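Xylose isomerase domain protein TIM barrel (Planctomyces limnophilus, PDB 3TVA) binds a magnesium ion within a TIM barrel of the xylose isomerase-like type and probably acts as an isomerase. Local coordinates at residues V67-G72 and A154-T159; H147-G152 and R176-I181. One frame throughout, in Å; residues are numbered along the deposited sequence.

Contact 1: residues V67-G72 and A154-T159; sequences VTVIFG and AVHLET. With MG (magnesium ion), chain C.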
loop_
_atom_site.group_PDB
_atom_site.type_symbol
_atom_site.label_atom_id
_atom_site.label_comp_id
_atom_site.label_asym_id
_atom_site.label_seq_id
_atom_site.Cartn_x
_atom_site.Cartn_y
_atom_site.Cartn_z
ATOM N N VAL A 67 11.206 -5.989 7.203
ATOM C CA VAL A 67 10.396 -5.748 6.009
ATOM C C VAL A 67 9.010 -6.344 6.215
ATOM O O VAL A 67 8.874 -7.546 6.386
ATOM C CB VAL A 67 11.035 -6.427 4.778
ATOM C CG1 VAL A 67 10.201 -6.150 3.514
ATOM C CG2 VAL A 67 12.483 -5.966 4.611
ATOM N N THR A 68 8.009 -5.479 6.327
ATOM C CA THR A 68 6.630 -5.882 6.602
ATOM C C THR A 68 5.747 -6.265 5.401
ATOM O O THR A 68 4.915 -7.149 5.500
ATOM C CB THR A 68 5.940 -4.863 7.520
ATOM O OG1 THR A 68 5.880 -3.597 6.858
ATOM C CG2 THR A 68 6.746 -4.713 8.828
ATOM N N VAL A 69 5.906 -5.563 4.285
ATOM C CA VAL A 69 5.137 -5.844 3.079
ATOM C C VAL A 69 6.017 -5.558 1.863
ATOM O O VAL A 69 6.794 -4.599 1.858
ATOM C CB VAL A 69 3.854 -4.946 2.948
ATOM C CG1 VAL A 69 3.042 -5.360 1.729
ATOM C CG2 VAL A 69 2.959 -4.975 4.211
ATOM N N ILE A 70 5.904 -6.392 0.832
ATOM C CA ILE A 70 6.541 -6.090 -0.443
ATOM C C ILE A 70 5.477 -5.793 -1.506
ATOM O O ILE A 70 4.601 -6.611 -1.757
ATOM C CB ILE A 70 7.498 -7.230 -0.889
ATOM C CG1 ILE A 70 8.689 -7.282 0.088
ATOM C CG2 ILE A 70 7.949 -6.992 -2.333
ATOM C CD1 ILE A 70 9.612 -8.469 -0.071
ATOM N N PHE A 71 5.550 -4.617 -2.118
ATOM C CA PHE A 71 4.487 -4.146 -3.003
ATOM C C PHE A 71 4.769 -4.432 -4.468
ATOM O O PHE A 71 5.882 -4.238 -4.938
ATOM C CB PHE A 71 4.261 -2.629 -2.806
ATOM C CG PHE A 71 2.997 -2.301 -2.061
ATOM C CD1 PHE A 71 2.973 -2.290 -0.679
ATOM C CD2 PHE A 71 1.822 -2.031 -2.749
ATOM C CE1 PHE A 71 1.802 -2.002 0.010
ATOM C CE2 PHE A 71 0.653 -1.747 -2.070
ATOM C CZ PHE A 71 0.644 -1.732 -0.687
ATOM N N GLY A 72 3.759 -4.899 -5.190
ATOM C CA GLY A 72 3.877 -5.025 -6.629
ATOM C C GLY A 72 3.714 -3.697 -7.348
ATOM O O GLY A 72 3.064 -2.779 -6.859
ATOM N N ALA A 154 0.161 -13.392 3.095
ATOM C CA ALA A 154 -1.101 -12.696 2.889
ATOM C C ALA A 154 -0.937 -11.695 1.738
ATOM O O ALA A 154 0.173 -11.214 1.470
ATOM C CB ALA A 154 -1.509 -11.945 4.187
ATOM N N VAL A 155 -2.035 -11.419 1.039
ATOM C CA VAL A 155 -2.082 -10.345 0.043
ATOM C C VAL A 155 -2.902 -9.168 0.598
ATOM O O VAL A 155 -4.042 -9.348 1.046
ATOM C CB VAL A 155 -2.725 -10.825 -1.263
ATOM C CG1 VAL A 155 -2.817 -9.682 -2.267
ATOM C CG2 VAL A 155 -1.931 -12.003 -1.842
ATOM N N HIS A 156 -2.312 -7.975 0.583
ATOM C CA HIS A 156 -2.967 -6.767 1.089
ATOM C C HIS A 156 -3.357 -5.862 -0.081
ATOM O O HIS A 156 -2.482 -5.337 -0.796
ATOM C CB HIS A 156 -2.016 -5.994 2.016
ATOM C CG HIS A 156 -1.582 -6.752 3.235
ATOM N ND1 HIS A 156 -0.762 -6.193 4.200
ATOM C CD2 HIS A 156 -1.849 -8.011 3.657
ATOM C CE1 HIS A 156 -0.533 -7.083 5.151
ATOM N NE2 HIS A 156 -1.183 -8.195 4.847
ATOM N N LEU A 157 -4.658 -5.673 -0.288
ATOM C CA LEU A 157 -5.131 -4.786 -1.353
ATOM C C LEU A 157 -4.939 -3.348 -0.934
ATOM O O LEU A 157 -5.387 -2.929 0.133
ATOM C CB LEU A 157 -6.617 -5.023 -1.658
ATOM C CG LEU A 157 -6.959 -6.431 -2.124
ATOM C CD1 LEU A 157 -8.475 -6.638 -2.296
ATOM C CD2 LEU A 157 -6.212 -6.734 -3.429
ATOM N N GLU A 158 -4.262 -2.587 -1.774
ATOM C CA GLU A 158 -4.084 -1.170 -1.535
ATOM C C GLU A 158 -5.410 -0.432 -1.799
ATOM O O GLU A 158 -6.118 -0.765 -2.745
ATOM C CB GLU A 158 -2.987 -0.670 -2.458
ATOM C CG GLU A 158 -2.892 0.805 -2.535
ATOM C CD GLU A 158 -2.248 1.413 -1.311
ATOM O OE1 GLU A 158 -1.828 0.704 -0.374
ATOM O OE2 GLU A 158 -2.184 2.634 -1.305
ATOM N N THR A 159 -5.755 0.539 -0.955
ATOM C CA THR A 159 -6.978 1.325 -1.139
ATOM C C THR A 159 -7.017 1.998 -2.500
ATOM O O THR A 159 -6.116 2.773 -2.847
ATOM C CB THR A 159 -7.067 2.493 -0.144
ATOM O OG1 THR A 159 -6.909 2.019 1.185
ATOM C CG2 THR A 159 -8.404 3.163 -0.271
HETATM MG MG MG C . -0.321 3.909 -0.399
#
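Phe71 meets Glu158 at the outer end of its ring, where both reach into the interior of the barrel. Two levels of the glutamate touch the ring. Low on the side chain, CB of Glu158 lies in the ring plane at the edge, 3.8 Å from CE2 of Phe71; farther along, OE1 of Glu158 approaches CZ of Phe71 obliquely at 3.5 Å. The carboxylate stands almost upright to the ring, the planes being 81° apart. Glu158 leaves the backbone with CG anti to N, and the bend at the next bond (chi2 76°) swings its carboxylate back beside the phenyl end and toward the metal. There the two oxygens divide the work. OE2 of Glu158 binds the magnesium ion at 2.4 Å, in company with Asp184, Glu259 and His211, whose ring also meets that of Phe71, while OE1 of Glu158 stays 3.5 Å from the magnesium and accepts a hydrogen bond from Asn182 ND2, a second-shell bond that helps fix the carboxylate's rotation. A flat hydrocarbon suits the place of Phe71, being wide enough to reach the glutamate yet offering the metal no competing ligand. With an alanine here, the ring's contacts with Glu158 and His211 would be lost, and the carboxylate is likely to be less restrained on that side. Two residues earlier on each strand, Val69 sends CG2 obliquely to the imidazole of His156, 3.9 Å from ND1. That nitrogen has its polar partner in Ser209 OG, so the small branched valine need supply only hydrocarbon. Strand 66-71 hydrogen-bonds to strands 37-41 and 118-121, and the latter separates it from strand 154-158; the contact therefore bridges next-but-one strands of the parallel barrel through its interior.

Contact 2: residues H147-G152 and R176-I181; sequences HAANHG and RPNLGI
Asn178 carries this contact alone for its segment, pushing its amide against the last turn of helix 132-149, where it meets Ala148 and Ala149. Followed outward, its CB is the stem that leads from just before the strand toward the helix. CG is wedged between the backbone N and C (chi1 64°), and comes within 4.4 Å of CB of Ala149. At CG the amide divides. OD1 of Asn178 points back over its own backbone, whereas ND2 goes on to the helix. There ND2 of Asn178 packs 3.9 Å from CB of Ala149 and 4.0 Å from CB of Ala148, and lies 3.5 Å from the backbone N of Ala149. It is held by two hydrogen bonds, to the carbonyl oxygens of Leu145 and Gln153, and so ties the helix end to the linker that follows. An asparagine fits because a short amide can donate both bonds over the same small patch, and the alanines fit because their single methyl groups let it come so close to the helix backbone. The helix is finished by a Schellman motif: His151 N bonds to Ala148 O at 2.8 Å, Gly152 N to Ala149 O at 2.9 Å, and the positive phi at Gly152 (71°) is easily adopted by a residue without CB. In the other segment, a type I turn from Arg176 to Leu179 sets Asn178 at the mouth of its strand. Helix 132-149 thus rests its C-terminal end on the start of strand 179-183, with Ala148 also touching Val155 of strand 154-158 and helix 164-174 covering Leu179 and Ile181.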
loop_
_atom_site.group_PDB
_atom_site.type_symbol
_atom_site.label_atom_id
_atom_site.label_comp_id
_atom_site.label_asym_id
_atom_site.label_seq_id
_atom_site.Cartn_x
_atom_site.Cartn_y
_atom_site.Cartn_z
ATOM N N HIS A 147 -1.267 -19.088 -4.376
ATOM C CA HIS A 147 0.179 -19.085 -4.545
ATOM C C HIS A 147 0.820 -18.493 -3.293
ATOM O O HIS A 147 1.795 -19.030 -2.753
ATOM C CB HIS A 147 0.565 -18.266 -5.781
ATOM C CG HIS A 147 2.028 -18.317 -6.105
ATOM N ND1 HIS A 147 2.562 -19.227 -6.991
ATOM C CD2 HIS A 147 3.069 -17.588 -5.646
ATOM C CE1 HIS A 147 3.868 -19.050 -7.074
ATOM N NE2 HIS A 147 4.201 -18.061 -6.269
ATOM N N ALA A 148 0.256 -17.389 -2.818
ATOM C CA ALA A 148 0.744 -16.767 -1.593
ATOM C C ALA A 148 0.547 -17.664 -0.359
ATOM O O ALA A 148 1.439 -17.746 0.497
ATOM C CB ALA A 148 0.082 -15.401 -1.379
ATOM N N ALA A 149 -0.607 -18.323 -0.262
ATOM C CA ALA A 149 -0.862 -19.243 0.854
ATOM C C ALA A 149 0.195 -20.343 0.896
ATOM O O ALA A 149 0.645 -20.738 1.973
ATOM C CB ALA A 149 -2.263 -19.874 0.755
ATOM N N ASN A 150 0.591 -20.843 -0.271
ATOM C CA ASN A 150 1.633 -21.871 -0.309
ATOM C C ASN A 150 2.987 -21.346 0.193
ATOM O O ASN A 150 3.883 -22.125 0.512
ATOM C CB ASN A 150 1.734 -22.513 -1.696
ATOM C CG ASN A 150 0.515 -23.366 -2.014
ATOM O OD1 ASN A 150 -0.161 -23.857 -1.104
ATOM N ND2 ASN A 150 0.213 -23.525 -3.290
ATOM N N HIS A 151 3.128 -20.023 0.270
ATOM C CA HIS A 151 4.304 -19.416 0.908
ATOM C C HIS A 151 4.060 -18.968 2.359
ATOM O O HIS A 151 4.937 -18.367 2.965
ATOM C CB HIS A 151 4.853 -18.238 0.079
ATOM C CG HIS A 151 5.586 -18.652 -1.165
ATOM N ND1 HIS A 151 6.540 -19.648 -1.171
ATOM C CD2 HIS A 151 5.532 -18.177 -2.433
ATOM C CE1 HIS A 151 7.024 -19.788 -2.394
ATOM N NE2 HIS A 151 6.425 -18.910 -3.181
ATOM N N GLY A 152 2.865 -19.203 2.901
ATOM C CA GLY A 152 2.546 -18.657 4.211
ATOM C C GLY A 152 2.348 -17.137 4.186
ATOM O O GLY A 152 2.581 -16.449 5.179
ATOM N N ARG A 176 -11.232 -15.521 0.930
ATOM C CA ARG A 176 -10.020 -16.266 1.285
ATOM C C ARG A 176 -9.447 -15.667 2.567
ATOM O O ARG A 176 -9.458 -14.445 2.736
ATOM C CB ARG A 176 -8.959 -16.165 0.157
ATOM C CG ARG A 176 -9.338 -16.889 -1.160
ATOM C CD ARG A 176 -9.425 -18.411 -0.948
ATOM N NE ARG A 176 -9.648 -19.157 -2.196
ATOM C CZ ARG A 176 -8.690 -19.500 -3.055
ATOM N NH1 ARG A 176 -7.414 -19.166 -2.834
ATOM N NH2 ARG A 176 -9.020 -20.181 -4.148
ATOM N N PRO A 177 -8.937 -16.518 3.470
ATOM C CA PRO A 177 -8.460 -16.046 4.783
ATOM C C PRO A 177 -7.183 -15.212 4.739
ATOM O O PRO A 177 -6.910 -14.488 5.688
ATOM C CB PRO A 177 -8.203 -17.349 5.563
ATOM C CG PRO A 177 -7.884 -18.362 4.475
ATOM C CD PRO A 177 -8.830 -17.985 3.341
ATOM N N ASN A 178 -6.392 -15.352 3.684
ATOM C CA ASN A 178 -5.153 -14.588 3.547
ATOM C C ASN A 178 -5.302 -13.293 2.739
ATOM O O ASN A 178 -4.311 -12.734 2.278
ATOM C CB ASN A 178 -3.971 -15.448 3.084
ATOM C CG ASN A 178 -4.177 -16.003 1.709
ATOM O OD1 ASN A 178 -5.307 -16.319 1.327
ATOM N ND2 ASN A 178 -3.095 -16.109 0.939
ATOM N N LEU A 179 -6.539 -12.904 2.433
ATOM C CA LEU A 179 -6.765 -11.620 1.771
ATOM C C LEU A 179 -7.108 -10.507 2.750
ATOM O O LEU A 179 -8.011 -10.655 3.571
ATOM C CB LEU A 179 -7.874 -11.729 0.715
ATOM C CG LEU A 179 -8.229 -10.438 -0.041
ATOM C CD1 LEU A 179 -7.032 -9.941 -0.869
ATOM C CD2 LEU A 179 -9.444 -10.672 -0.961
ATOM N N GLY A 180 -6.463 -9.354 2.580
ATOM C CA GLY A 180 -6.592 -8.247 3.502
ATOM C C GLY A 180 -6.372 -6.937 2.773
ATOM O O GLY A 180 -6.318 -6.889 1.538
ATOM N N ILE A 181 -6.310 -5.864 3.544
ATOM C CA ILE A 181 -6.209 -4.515 3.006
ATOM C C ILE A 181 -4.970 -3.809 3.541
ATOM O O ILE A 181 -4.652 -3.924 4.735
ATOM C CB ILE A 181 -7.454 -3.704 3.423
ATOM C CG1 ILE A 181 -8.693 -4.210 2.669
ATOM C CG2 ILE A 181 -7.243 -2.189 3.209
ATOM C CD1 ILE A 181 -9.983 -3.618 3.203
#

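Overall arrangement
From the N terminus the chain reaches 67-72, then 147-152, 154-159 and finally 176-181, so the two contacts cross instead of nesting. Contact 1 closes a long loop of 81 residues, a little over half of it helical, and joins two strands through the barrel interior near the metal; contact 2 closes 23 residues and lies away from the metal site, where the C-terminal end of helix 132-149 meets the turn before strand 179-183. Gln153 alone separates their middle segments. Strands 154-158 and 179-183 are parallel neighbours, and probable hydrogen bonds from Leu157 N to Gly180 O and from Gly180 N to Val155 O couple the contacts directly.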